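Local coordinates for protein O-methyltransferase, putative (Bacillus cereus, PDB 3DUL) that probably transfers a methyl group from S-adenosyl-L-methionine to a hydroxyl oxygen of an acceptor, as an S-adenosylmethionine-dependent O-methyltransferase of the Rossmann-like class, at residues B[34-39]-B[92-97]; B[72-77]-B[101-106]; B[85-90]-B[113-118]. All coordinates share one frame; numbering follows the deposited sequence.

The three contacts surround one beta-alpha-beta unit of the Rossmann-like fold: strand 85-90, helix 93-105 and strand 112-116. Helix 93-105 serves twice: its first turn meets the loop 34-39 in contact 1, and its last turn packs on helix 71-77 in contact 2. Contact 3 pairs the strands that come before and after that helix. Contact 1 lies at the surface and mixes a lysine-asparagine bond with a histidine ring held among loop atoms. Contact 2 is buried and made of methyl groups, whereas contact 3, partly buried, is a ladder of backbone bonds. I103 CD1 touches V114 CG2 between contacts 2 and 3, and E90 lies against H95 and A96 between 3 and 1.

Contact 1: residues B[34-39]-B[92-97]; sequences AANLPA and SEKHAD
K94 NZ donates a 3.0 Å hydrogen bond to N36 OD1, a hydrogen bond that joins the loop 34-39 to the first turn of helix 93-105. The ammonium comes in above the carbonyl plane of the amide, 41° out of it, so the bond does not use a lone-pair direction. K94 can span the gap because CG stands anti to the backbone N (chi1 171°) and the chain beyond it is fully extended; on the way, its CE passes A35 O at 3.6 Å.

H95 fills the middle of the contact. The side chains of L37 and H95 pass each other in opposite directions, which lays L37 CD2 over one face of the imidazole, a CH-pi contact 3.9 Å from the ring centroid. S92 OG lies above the opposite face, toward the rim, and also accepts from H95 N at 3.1 Å, a nearly straight N-cap bond that ties the serine to the helix start. P38 approaches obliquely, its CD 3.5 Å from H95 CE1. The far end of the ring reaches the loop backbone, where NE2 is 2.9 Å from N36 O and 3.2 Å from A35 O. The imidazole is thus packed by L37, S92 and P38 together.

H95 binds S-adenosyl-L-homocysteine, and its side chain touches E90, another ligand-binding residue, at the end of strand 85-90. The loop bridges helices 23-32 and 44-57, while the helix rests on the sheet through A96, next in sequence to H95, which touches E90 and also V114 and T116 of strand 112-116.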
ATOM      1  N   ALA B  34      26.736   4.122 -13.252  1.00 24.76           N
ATOM      2  CA  ALA B  34      28.121   4.588 -13.182  1.00 27.06           C
ATOM      3  C   ALA B  34      28.355   5.478 -11.956  1.00 28.69           C
ATOM      4  O   ALA B  34      29.450   6.016 -11.765  1.00 28.96           O
ATOM      5  CB  ALA B  34      28.472   5.345 -14.459  1.00 25.35           C
ATOM      6  N   ALA B  35      27.329   5.617 -11.119  1.00 29.54           N
ATOM      7  CA  ALA B  35      27.407   6.461  -9.926  1.00 30.21           C
ATOM      8  C   ALA B  35      28.022   5.790  -8.695  1.00 31.00           C
ATOM      9  O   ALA B  35      28.228   6.446  -7.675  1.00 30.87           O
ATOM     10  CB  ALA B  35      26.007   6.991  -9.582  1.00 30.50           C
ATOM     11  N   ASN B  36      28.311   4.497  -8.799  1.00 33.19           N
ATOM     12  CA  ASN B  36      28.891   3.719  -7.700  1.00 33.83           C
ATOM     13  C   ASN B  36      28.090   3.923  -6.425  1.00 34.86           C
ATOM     14  O   ASN B  36      28.637   4.263  -5.371  1.00 34.91           O
ATOM     15  CB  ASN B  36      30.346   4.123  -7.456  1.00 34.76           C
ATOM     16  CG  ASN B  36      31.114   4.303  -8.738  1.00 33.73           C
ATOM     17  OD1 ASN B  36      31.156   5.399  -9.296  1.00 33.91           O
ATOM     18  ND2 ASN B  36      31.715   3.223  -9.229  1.00 35.87           N
ATOM     19  N   LEU B  37      26.783   3.720  -6.537  1.00 34.99           N
ATOM     20  CA  LEU B  37      25.886   3.875  -5.406  1.00 34.86           C
ATOM     21  C   LEU B  37      25.940   2.649  -4.504  1.00 34.59           C
ATOM     22  O   LEU B  37      26.292   1.556  -4.945  1.00 33.15           O
ATOM     23  CB  LEU B  37      24.447   4.072  -5.900  1.00 33.85           C
ATOM     24  CG  LEU B  37      24.137   5.352  -6.683  1.00 32.85           C
ATOM     25  CD1 LEU B  37      22.812   5.191  -7.404  1.00 33.36           C
ATOM     26  CD2 LEU B  37      24.094   6.547  -5.746  1.00 31.28           C
ATOM     27  N   PRO B  38      25.600   2.825  -3.219  1.00 36.20           N
ATOM     28  CA  PRO B  38      25.606   1.713  -2.266  1.00 37.06           C
ATOM     29  C   PRO B  38      24.651   0.631  -2.774  1.00 38.55           C
ATOM     30  O   PRO B  38      23.668   0.934  -3.456  1.00 38.88           O
ATOM     31  CB  PRO B  38      25.104   2.364  -0.981  1.00 37.69           C
ATOM     32  CG  PRO B  38      25.605   3.770  -1.100  1.00 37.54           C
ATOM     33  CD  PRO B  38      25.315   4.102  -2.540  1.00 35.52           C
ATOM     34  N   ALA B  39      24.940  -0.622  -2.446  1.00 38.89           N
ATOM     35  CA  ALA B  39      24.108  -1.736  -2.876  1.00 39.42           C
ATOM     36  C   ALA B  39      22.631  -1.508  -2.558  1.00 39.48           C
ATOM     37  O   ALA B  39      22.266  -1.254  -1.408  1.00 40.52           O
ATOM     38  CB  ALA B  39      24.590  -3.020  -2.214  1.00 39.82           C
ATOM     39  N   SER B  92      26.425  11.518   1.158  1.00 28.33           N
ATOM     40  CA  SER B  92      27.448  11.588   0.113  1.00 28.54           C
ATOM     41  C   SER B  92      27.284  12.778  -0.825  1.00 29.50           C
ATOM     42  O   SER B  92      26.264  12.902  -1.502  1.00 27.52           O
ATOM     43  CB  SER B  92      27.443  10.296  -0.709  1.00 29.48           C
ATOM     44  OG  SER B  92      28.335  10.373  -1.813  1.00 25.21           O
ATOM     45  N   GLU B  93      28.291  13.647  -0.865  1.00 28.63           N
ATOM     46  CA  GLU B  93      28.258  14.811  -1.745  1.00 30.52           C
ATOM     47  C   GLU B  93      28.164  14.328  -3.185  1.00 30.23           C
ATOM     48  O   GLU B  93      27.359  14.829  -3.968  1.00 30.05           O
ATOM     49  CB  GLU B  93      29.532  15.643  -1.600  1.00 33.50           C
ATOM     50  CG  GLU B  93      29.751  16.254  -0.231  1.00 38.33           C
ATOM     51  CD  GLU B  93      31.077  16.985  -0.149  1.00 41.37           C
ATOM     52  OE1 GLU B  93      31.330  17.842  -1.026  1.00 43.28           O
ATOM     53  OE2 GLU B  93      31.864  16.705   0.784  1.00 43.22           O
ATOM     54  N   LYS B  94      29.002  13.353  -3.522  1.00 29.15           N
ATOM     55  CA  LYS B  94      29.030  12.793  -4.867  1.00 28.78           C
ATOM     56  C   LYS B  94      27.679  12.240  -5.298  1.00 28.60           C
ATOM     57  O   LYS B  94      27.121  12.642  -6.319  1.00 28.14           O
ATOM     58  CB  LYS B  94      30.066  11.674  -4.956  1.00 28.32           C
ATOM     59  CG  LYS B  94      30.012  10.901  -6.265  1.00 28.57           C
ATOM     60  CD  LYS B  94      31.002   9.748  -6.279  1.00 28.95           C
ATOM     61  CE  LYS B  94      30.881   8.949  -7.568  1.00 29.34           C
ATOM     62  NZ  LYS B  94      31.780   7.773  -7.584  1.00 28.29           N
ATOM     63  N   HIS B  95      27.164  11.306  -4.514  1.00 27.63           N
ATOM     64  CA  HIS B  95      25.891  10.676  -4.827  1.00 29.11           C
ATOM     65  C   HIS B  95      24.728  11.664  -4.891  1.00 29.48           C
ATOM     66  O   HIS B  95      23.806  11.493  -5.693  1.00 29.62           O
ATOM     67  CB  HIS B  95      25.645   9.549  -3.825  1.00 29.96           C
ATOM     68  CG  HIS B  95      26.640   8.437  -3.940  1.00 30.21           C
ATOM     69  ND1 HIS B  95      26.749   7.427  -3.008  1.00 30.52           N
ATOM     70  CD2 HIS B  95      27.562   8.167  -4.895  1.00 31.26           C
ATOM     71  CE1 HIS B  95      27.694   6.584  -3.384  1.00 31.35           C
ATOM     72  NE2 HIS B  95      28.202   7.010  -4.527  1.00 32.10           N
ATOM     73  N   ALA B  96      24.781  12.712  -4.073  1.00 29.82           N
ATOM     74  CA  ALA B  96      23.729  13.724  -4.077  1.00 29.44           C
ATOM     75  C   ALA B  96      23.828  14.587  -5.339  1.00 29.72           C
ATOM     76  O   ALA B  96      22.815  15.076  -5.846  1.00 29.52           O
ATOM     77  CB  ALA B  96      23.827  14.601  -2.820  1.00 30.48           C
ATOM     78  N   ASP B  97      25.047  14.777  -5.848  1.00 29.01           N
ATOM     79  CA  ASP B  97      25.245  15.580  -7.060  1.00 27.99           C
ATOM     80  C   ASP B  97      24.668  14.858  -8.274  1.00 25.07           C
ATOM     81  O   ASP B  97      24.085  15.478  -9.172  1.00 25.25           O
ATOM     82  CB  ASP B  97      26.734  15.862  -7.294  1.00 31.14           C
ATOM     83  CG  ASP B  97      27.307  16.849  -6.294  1.00 34.77           C
ATOM     84  OD1 ASP B  97      26.617  17.844  -5.975  1.00 36.88           O
ATOM     85  OD2 ASP B  97      28.455  16.641  -5.841  1.00 35.95           O
TER

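Contact 2: residues B[72-77]-B[101-106]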
ATOM      1  N   SER B  72      13.767   6.952  -6.316  1.00 16.84           N
ATOM      2  CA  SER B  72      12.540   7.048  -5.535  1.00 15.02           C
ATOM      3  C   SER B  72      12.080   8.490  -5.387  1.00 14.64           C
ATOM      4  O   SER B  72      10.879   8.753  -5.294  1.00 16.02           O
ATOM      5  CB  SER B  72      12.729   6.377  -4.170  1.00 13.31           C
ATOM      6  OG  SER B  72      12.725   4.970  -4.325  1.00 15.83           O
ATOM      7  N   THR B  73      13.020   9.436  -5.387  1.00 13.85           N
ATOM      8  CA  THR B  73      12.677  10.847  -5.274  1.00 14.21           C
ATOM      9  C   THR B  73      11.784  11.234  -6.452  1.00 14.39           C
ATOM     10  O   THR B  73      10.815  11.981  -6.298  1.00 13.38           O
ATOM     11  CB  THR B  73      13.934  11.754  -5.329  1.00 14.33           C
ATOM     12  OG1 THR B  73      14.975  11.177  -4.535  1.00 15.95           O
ATOM     13  CG2 THR B  73      13.615  13.148  -4.807  1.00 15.69           C
ATOM     14  N   ILE B  74      12.124  10.721  -7.630  1.00 14.85           N
ATOM     15  CA  ILE B  74      11.368  11.015  -8.843  1.00 15.96           C
ATOM     16  C   ILE B  74       9.926  10.535  -8.708  1.00 15.70           C
ATOM     17  O   ILE B  74       8.993  11.305  -8.954  1.00 13.81           O
ATOM     18  CB  ILE B  74      12.025  10.352 -10.067  1.00 17.16           C
ATOM     19  CG1 ILE B  74      13.435  10.918 -10.254  1.00 21.15           C
ATOM     20  CG2 ILE B  74      11.198  10.608 -11.322  1.00 18.39           C
ATOM     21  CD1 ILE B  74      13.479  12.421 -10.319  1.00 21.25           C
ATOM     22  N   TRP B  75       9.757   9.276  -8.317  1.00 14.50           N
ATOM     23  CA  TRP B  75       8.417   8.706  -8.131  1.00 15.12           C
ATOM     24  C   TRP B  75       7.595   9.519  -7.122  1.00 15.08           C
ATOM     25  O   TRP B  75       6.414   9.790  -7.341  1.00 15.20           O
ATOM     26  CB  TRP B  75       8.505   7.253  -7.668  1.00 13.26           C
ATOM     27  CG  TRP B  75       8.819   6.278  -8.750  1.00 15.36           C
ATOM     28  CD1 TRP B  75       9.999   5.606  -8.943  1.00 12.01           C
ATOM     29  CD2 TRP B  75       7.922   5.811  -9.761  1.00 16.00           C
ATOM     30  NE1 TRP B  75       9.881   4.741 -10.007  1.00 14.40           N
ATOM     31  CE2 TRP B  75       8.617   4.848 -10.527  1.00 16.07           C
ATOM     32  CE3 TRP B  75       6.592   6.111 -10.093  1.00 18.20           C
ATOM     33  CZ2 TRP B  75       8.028   4.183 -11.606  1.00 17.10           C
ATOM     34  CZ3 TRP B  75       6.010   5.450 -11.163  1.00 17.04           C
ATOM     35  CH2 TRP B  75       6.728   4.496 -11.909  1.00 17.72           C
ATOM     36  N   LEU B  76       8.217   9.911  -6.014  1.00 15.05           N
ATOM     37  CA  LEU B  76       7.517  10.711  -5.013  1.00 14.39           C
ATOM     38  C   LEU B  76       7.105  12.077  -5.567  1.00 16.87           C
ATOM     39  O   LEU B  76       5.938  12.478  -5.450  1.00 14.81           O
ATOM     40  CB  LEU B  76       8.405  10.914  -3.776  1.00 16.46           C
ATOM     41  CG  LEU B  76       8.693   9.694  -2.902  1.00 13.45           C
ATOM     42  CD1 LEU B  76       9.863  10.000  -1.979  1.00 13.65           C
ATOM     43  CD2 LEU B  76       7.448   9.336  -2.081  1.00 13.57           C
ATOM     44  N   ALA B  77       8.050  12.788  -6.184  1.00 12.03           N
ATOM     45  CA  ALA B  77       7.770  14.114  -6.722  1.00 15.17           C
ATOM     46  C   ALA B  77       6.701  14.083  -7.810  1.00 15.55           C
ATOM     47  O   ALA B  77       5.960  15.053  -7.981  1.00 15.95           O
ATOM     48  CB  ALA B  77       9.055  14.756  -7.263  1.00 14.29           C
ATOM     49  N   SER B 101      21.148  15.702 -10.556  1.00 24.23           N
ATOM     50  CA  SER B 101      21.249  15.683 -12.011  1.00 24.30           C
ATOM     51  C   SER B 101      20.133  14.807 -12.584  1.00 24.22           C
ATOM     52  O   SER B 101      19.512  15.154 -13.593  1.00 24.17           O
ATOM     53  CB  SER B 101      22.604  15.126 -12.442  1.00 25.50           C
ATOM     54  OG  SER B 101      22.656  14.974 -13.846  1.00 26.66           O
ATOM     55  N   ASN B 102      19.888  13.668 -11.941  1.00 23.22           N
ATOM     56  CA  ASN B 102      18.835  12.755 -12.385  1.00 23.23           C
ATOM     57  C   ASN B 102      17.469  13.405 -12.194  1.00 23.51           C
ATOM     58  O   ASN B 102      16.585  13.278 -13.044  1.00 23.53           O
ATOM     59  CB  ASN B 102      18.894  11.435 -11.609  1.00 22.18           C
ATOM     60  CG  ASN B 102      20.045  10.547 -12.048  1.00 23.85           C
ATOM     61  OD1 ASN B 102      20.445  10.557 -13.213  1.00 22.51           O
ATOM     62  ND2 ASN B 102      20.567   9.756 -11.120  1.00 20.51           N
ATOM     63  N   ILE B 103      17.304  14.098 -11.072  1.00 24.14           N
ATOM     64  CA  ILE B 103      16.056  14.792 -10.762  1.00 24.73           C
ATOM     65  C   ILE B 103      15.835  15.863 -11.823  1.00 26.34           C
ATOM     66  O   ILE B 103      14.713  16.098 -12.280  1.00 24.58           O
ATOM     67  CB  ILE B 103      16.137  15.481  -9.379  1.00 24.14           C
ATOM     68  CG1 ILE B 103      16.235  14.430  -8.273  1.00 24.33           C
ATOM     69  CG2 ILE B 103      14.920  16.370  -9.158  1.00 24.29           C
ATOM     70  CD1 ILE B 103      16.375  15.032  -6.881  1.00 24.97           C
ATOM     71  N   GLU B 104      16.927  16.508 -12.212  1.00 26.41           N
ATOM     72  CA  GLU B 104      16.880  17.568 -13.204  1.00 28.59           C
ATOM     73  C   GLU B 104      16.424  17.055 -14.564  1.00 28.40           C
ATOM     74  O   GLU B 104      15.604  17.689 -15.226  1.00 27.78           O
ATOM     75  CB  GLU B 104      18.257  18.214 -13.327  1.00 30.15           C
ATOM     76  CG  GLU B 104      18.226  19.644 -13.812  1.00 35.42           C
ATOM     77  CD  GLU B 104      19.531  20.358 -13.531  1.00 39.16           C
ATOM     78  OE1 GLU B 104      20.527  20.080 -14.238  1.00 39.87           O
ATOM     79  OE2 GLU B 104      19.563  21.179 -12.585  1.00 40.34           O
ATOM     80  N   ARG B 105      16.945  15.909 -14.989  1.00 29.04           N
ATOM     81  CA  ARG B 105      16.537  15.384 -16.284  1.00 31.38           C
ATOM     82  C   ARG B 105      15.084  14.904 -16.275  1.00 31.71           C
ATOM     83  O   ARG B 105      14.510  14.628 -17.326  1.00 30.86           O
ATOM     84  CB  ARG B 105      17.482  14.270 -16.746  1.00 32.36           C
ATOM     85  CG  ARG B 105      17.490  13.013 -15.920  1.00 34.93           C
ATOM     86  CD  ARG B 105      18.679  12.153 -16.315  1.00 36.59           C
ATOM     87  NE  ARG B 105      18.733  11.945 -17.756  1.00 37.06           N
ATOM     88  CZ  ARG B 105      19.843  12.036 -18.486  1.00 37.25           C
ATOM     89  NH1 ARG B 105      21.003  12.331 -17.911  1.00 36.48           N
ATOM     90  NH2 ARG B 105      19.788  11.842 -19.796  1.00 35.60           N
ATOM     91  N   ALA B 106      14.487  14.812 -15.088  1.00 31.12           N
ATOM     92  CA  ALA B 106      13.090  14.407 -14.982  1.00 31.49           C
ATOM     93  C   ALA B 106      12.258  15.684 -14.838  1.00 31.15           C
ATOM     94  O   ALA B 106      11.052  15.631 -14.620  1.00 31.51           O
ATOM     95  CB  ALA B 106      12.882  13.485 -13.768  1.00 30.40           C
TER
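T73 opens the packing between helices 71-77 and 93-105, neighbours in the Rossmann-like methyltransferase fold; the axes of segments 72-77 and 101-105 run in roughly the same direction, 10.0 Å apart at closest, crossing at -38°. Its CG2 meets I103 CD1 at 3.9 Å, the two side chains crossing at about a right angle. The hydroxyl of T73 turns to another partner, E64 OE1, with which it is hydrogen-bonded.

One residue on, I74 carries most of the contact. Its CD1 reaches over to the backbone of the second helix and lies 3.5 Å from I103 CA, with I103 CG1 at 4.0 Å. Having CG1 beside the backbone N (chi1 -62°) and a second bend at chi2 (-53°) takes this methyl to the other helix, although the CB itself does not aim there. T73 and I103 both rest on V112 of the edge strand 112-116, and I103 also touches V114. On the 101-106 side N102 is held by G69 O through its ND2, and L25 of helix 23-32 covers I74. Where helix 93-105 ends, A106 puts its CB against both branches of I74, 3.7 Å from CD1 and 4.1 Å from CG2.

Contact 3: residues B[85-90]-B[113-118]; sequences RVVTLE and EVRTGL
Strands 85-90 and 113-116 run parallel, 4.8 Å apart with a 25° angle between them, and are the two strands of a beta-alpha-beta crossover whose connection is helix 93-105. V87, T88, L89 and E90 pair with E113, V114, R115 and T116. Bonds pass back and forth between the strands: E113 N to V86 O, T88 N to E113 O and R115 N to T88 O, each 2.9 Å, then E90 N to R115 O. The last rung, G117 N to E90 O, is more bent, at 146° at the hydrogen.

T88 and V114 lie side by side on the face covered by helices 71-77 and 93-105, their CG2 methyls 3.7 Å apart; T88 OG1 bonds to E64 and T67. E90, on the same face, belongs to the S-adenosyl-L-homocysteine site.

The other face carries V87, L89, E113 and R115, and there L89 meets helix 119-127. R115 runs alongside V87 and L89, then bends at chi2 (-104°) and chi3 to lead its guanidinium away to a salt bridge with E129. Its aliphatic stem is the part that packs: R115 CG lies 3.8 Å from V87 CG1, and R115 CB equally far from L89 CD2.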
ATOM      1  N   ARG B  85       6.273  19.956  -2.371  1.00 22.54           N
ATOM      2  CA  ARG B  85       7.727  19.858  -2.320  1.00 23.53           C
ATOM      3  C   ARG B  85       8.188  18.547  -1.703  1.00 20.61           C
ATOM      4  O   ARG B  85       7.477  17.922  -0.914  1.00 18.34           O
ATOM      5  CB  ARG B  85       8.314  21.013  -1.500  1.00 24.58           C
ATOM      6  CG  ARG B  85       8.167  20.818   0.004  1.00 29.75           C
ATOM      7  CD  ARG B  85       9.044  21.770   0.811  1.00 33.74           C
ATOM      8  NE  ARG B  85       8.528  23.134   0.783  1.00 38.35           N
ATOM      9  CZ  ARG B  85       9.041  24.146   1.478  1.00 39.75           C
ATOM     10  NH1 ARG B  85      10.095  23.952   2.261  1.00 41.55           N
ATOM     11  NH2 ARG B  85       8.490  25.350   1.397  1.00 40.63           N
ATOM     12  N   VAL B  86       9.386  18.130  -2.090  1.00 18.75           N
ATOM     13  CA  VAL B  86      10.014  16.935  -1.556  1.00 17.69           C
ATOM     14  C   VAL B  86      11.381  17.416  -1.046  1.00 17.97           C
ATOM     15  O   VAL B  86      12.102  18.098  -1.765  1.00 17.57           O
ATOM     16  CB  VAL B  86      10.259  15.858  -2.643  1.00 17.97           C
ATOM     17  CG1 VAL B  86      11.085  14.727  -2.065  1.00 17.62           C
ATOM     18  CG2 VAL B  86       8.926  15.319  -3.192  1.00 18.38           C
ATOM     19  N   VAL B  87      11.700  17.111   0.204  1.00 17.17           N
ATOM     20  CA  VAL B  87      13.004  17.468   0.767  1.00 17.47           C
ATOM     21  C   VAL B  87      13.641  16.107   0.937  1.00 16.98           C
ATOM     22  O   VAL B  87      13.096  15.247   1.622  1.00 16.48           O
ATOM     23  CB  VAL B  87      12.886  18.159   2.141  1.00 18.81           C
ATOM     24  CG1 VAL B  87      14.282  18.432   2.707  1.00 20.27           C
ATOM     25  CG2 VAL B  87      12.104  19.456   2.003  1.00 19.32           C
ATOM     26  N   THR B  88      14.788  15.889   0.303  1.00 15.71           N
ATOM     27  CA  THR B  88      15.414  14.585   0.385  1.00 16.15           C
ATOM     28  C   THR B  88      16.836  14.730   0.910  1.00 16.30           C
ATOM     29  O   THR B  88      17.544  15.656   0.537  1.00 17.25           O
ATOM     30  CB  THR B  88      15.378  13.898  -0.991  1.00 15.42           C
ATOM     31  OG1 THR B  88      15.821  12.547  -0.868  1.00 18.21           O
ATOM     32  CG2 THR B  88      16.232  14.646  -1.994  1.00 18.46           C
ATOM     33  N   LEU B  89      17.215  13.820   1.799  1.00 16.88           N
ATOM     34  CA  LEU B  89      18.529  13.853   2.435  1.00 19.45           C
ATOM     35  C   LEU B  89      19.491  12.771   1.969  1.00 18.50           C
ATOM     36  O   LEU B  89      19.132  11.607   1.841  1.00 18.90           O
ATOM     37  CB  LEU B  89      18.358  13.736   3.955  1.00 19.12           C
ATOM     38  CG  LEU B  89      17.164  14.433   4.619  1.00 19.81           C
ATOM     39  CD1 LEU B  89      17.175  14.086   6.112  1.00 20.55           C
ATOM     40  CD2 LEU B  89      17.216  15.926   4.414  1.00 20.31           C
ATOM     41  N   GLU B  90      20.737  13.172   1.732  1.00 22.19           N
ATOM     42  CA  GLU B  90      21.779  12.243   1.321  1.00 23.45           C
ATOM     43  C   GLU B  90      23.108  12.752   1.858  1.00 22.99           C
ATOM     44  O   GLU B  90      23.433  13.922   1.694  1.00 22.19           O
ATOM     45  CB  GLU B  90      21.844  12.129  -0.198  1.00 25.94           C
ATOM     46  CG  GLU B  90      22.983  11.235  -0.662  1.00 29.93           C
ATOM     47  CD  GLU B  90      22.675  10.540  -1.962  1.00 31.92           C
ATOM     48  OE1 GLU B  90      22.308  11.238  -2.932  1.00 34.25           O
ATOM     49  OE2 GLU B  90      22.798   9.298  -2.011  1.00 33.49           O
ATOM     50  N   GLU B 113      14.252  19.457  -3.221  1.00 24.93           N
ATOM     51  CA  GLU B 113      15.406  20.071  -2.577  1.00 25.69           C
ATOM     52  C   GLU B 113      16.246  18.923  -2.037  1.00 25.35           C
ATOM     53  O   GLU B 113      15.775  18.141  -1.210  1.00 24.16           O
ATOM     54  CB  GLU B 113      14.995  20.977  -1.409  1.00 28.63           C
ATOM     55  CG  GLU B 113      16.137  21.888  -0.927  1.00 33.90           C
ATOM     56  CD  GLU B 113      15.966  22.399   0.497  1.00 36.57           C
ATOM     57  OE1 GLU B 113      14.821  22.677   0.917  1.00 37.20           O
ATOM     58  OE2 GLU B 113      16.992  22.542   1.200  1.00 39.20           O
ATOM     59  N   VAL B 114      17.483  18.809  -2.515  1.00 23.75           N
ATOM     60  CA  VAL B 114      18.376  17.759  -2.050  1.00 23.59           C
ATOM     61  C   VAL B 114      19.324  18.379  -1.026  1.00 23.94           C
ATOM     62  O   VAL B 114      20.113  19.258  -1.366  1.00 24.50           O
ATOM     63  CB  VAL B 114      19.208  17.158  -3.214  1.00 23.22           C
ATOM     64  CG1 VAL B 114      20.097  16.044  -2.692  1.00 22.27           C
ATOM     65  CG2 VAL B 114      18.287  16.614  -4.297  1.00 24.39           C
ATOM     66  N   ARG B 115      19.217  17.944   0.227  1.00 23.81           N
ATOM     67  CA  ARG B 115      20.066  18.464   1.297  1.00 24.98           C
ATOM     68  C   ARG B 115      21.206  17.477   1.483  1.00 24.17           C
ATOM     69  O   ARG B 115      20.982  16.298   1.753  1.00 21.12           O
ATOM     70  CB  ARG B 115      19.289  18.582   2.619  1.00 28.03           C
ATOM     71  CG  ARG B 115      17.988  19.367   2.549  1.00 31.19           C
ATOM     72  CD  ARG B 115      18.083  20.763   3.152  1.00 33.81           C
ATOM     73  NE  ARG B 115      18.627  20.774   4.511  1.00 35.59           N
ATOM     74  CZ  ARG B 115      18.386  21.727   5.407  1.00 35.49           C
ATOM     75  NH1 ARG B 115      17.597  22.750   5.103  1.00 37.34           N
ATOM     76  NH2 ARG B 115      18.943  21.668   6.606  1.00 36.69           N
ATOM     77  N   THR B 116      22.432  17.963   1.337  1.00 23.60           N
ATOM     78  CA  THR B 116      23.607  17.122   1.475  1.00 24.75           C
ATOM     79  C   THR B 116      24.184  17.217   2.889  1.00 23.82           C
ATOM     80  O   THR B 116      24.196  18.289   3.485  1.00 24.91           O
ATOM     81  CB  THR B 116      24.691  17.544   0.457  1.00 24.76           C
ATOM     82  OG1 THR B 116      24.162  17.428  -0.872  1.00 25.98           O
ATOM     83  CG2 THR B 116      25.917  16.669   0.594  1.00 26.83           C
ATOM     84  N   GLY B 117      24.672  16.095   3.409  1.00 24.91           N
ATOM     85  CA  GLY B 117      25.244  16.089   4.748  1.00 24.13           C
ATOM     86  C   GLY B 117      24.730  14.946   5.600  1.00 22.70           C
ATOM     87  O   GLY B 117      23.768  14.272   5.234  1.00 22.08           O
ATOM     88  N   LEU B 118      25.376  14.712   6.740  1.00 21.70           N
ATOM     89  CA  LEU B 118      24.960  13.639   7.644  1.00 20.83           C
ATOM     90  C   LEU B 118      23.456  13.789   7.890  1.00 17.40           C
ATOM     91  O   LEU B 118      23.003  14.859   8.281  1.00 17.89           O
ATOM     92  CB  LEU B 118      25.715  13.752   8.974  1.00 22.69           C
ATOM     93  CG  LEU B 118      27.243  13.663   8.843  1.00 25.13           C
ATOM     94  CD1 LEU B 118      27.908  13.928  10.187  1.00 26.12           C
ATOM     95  CD2 LEU B 118      27.611  12.289   8.320  1.00 24.47           C
TER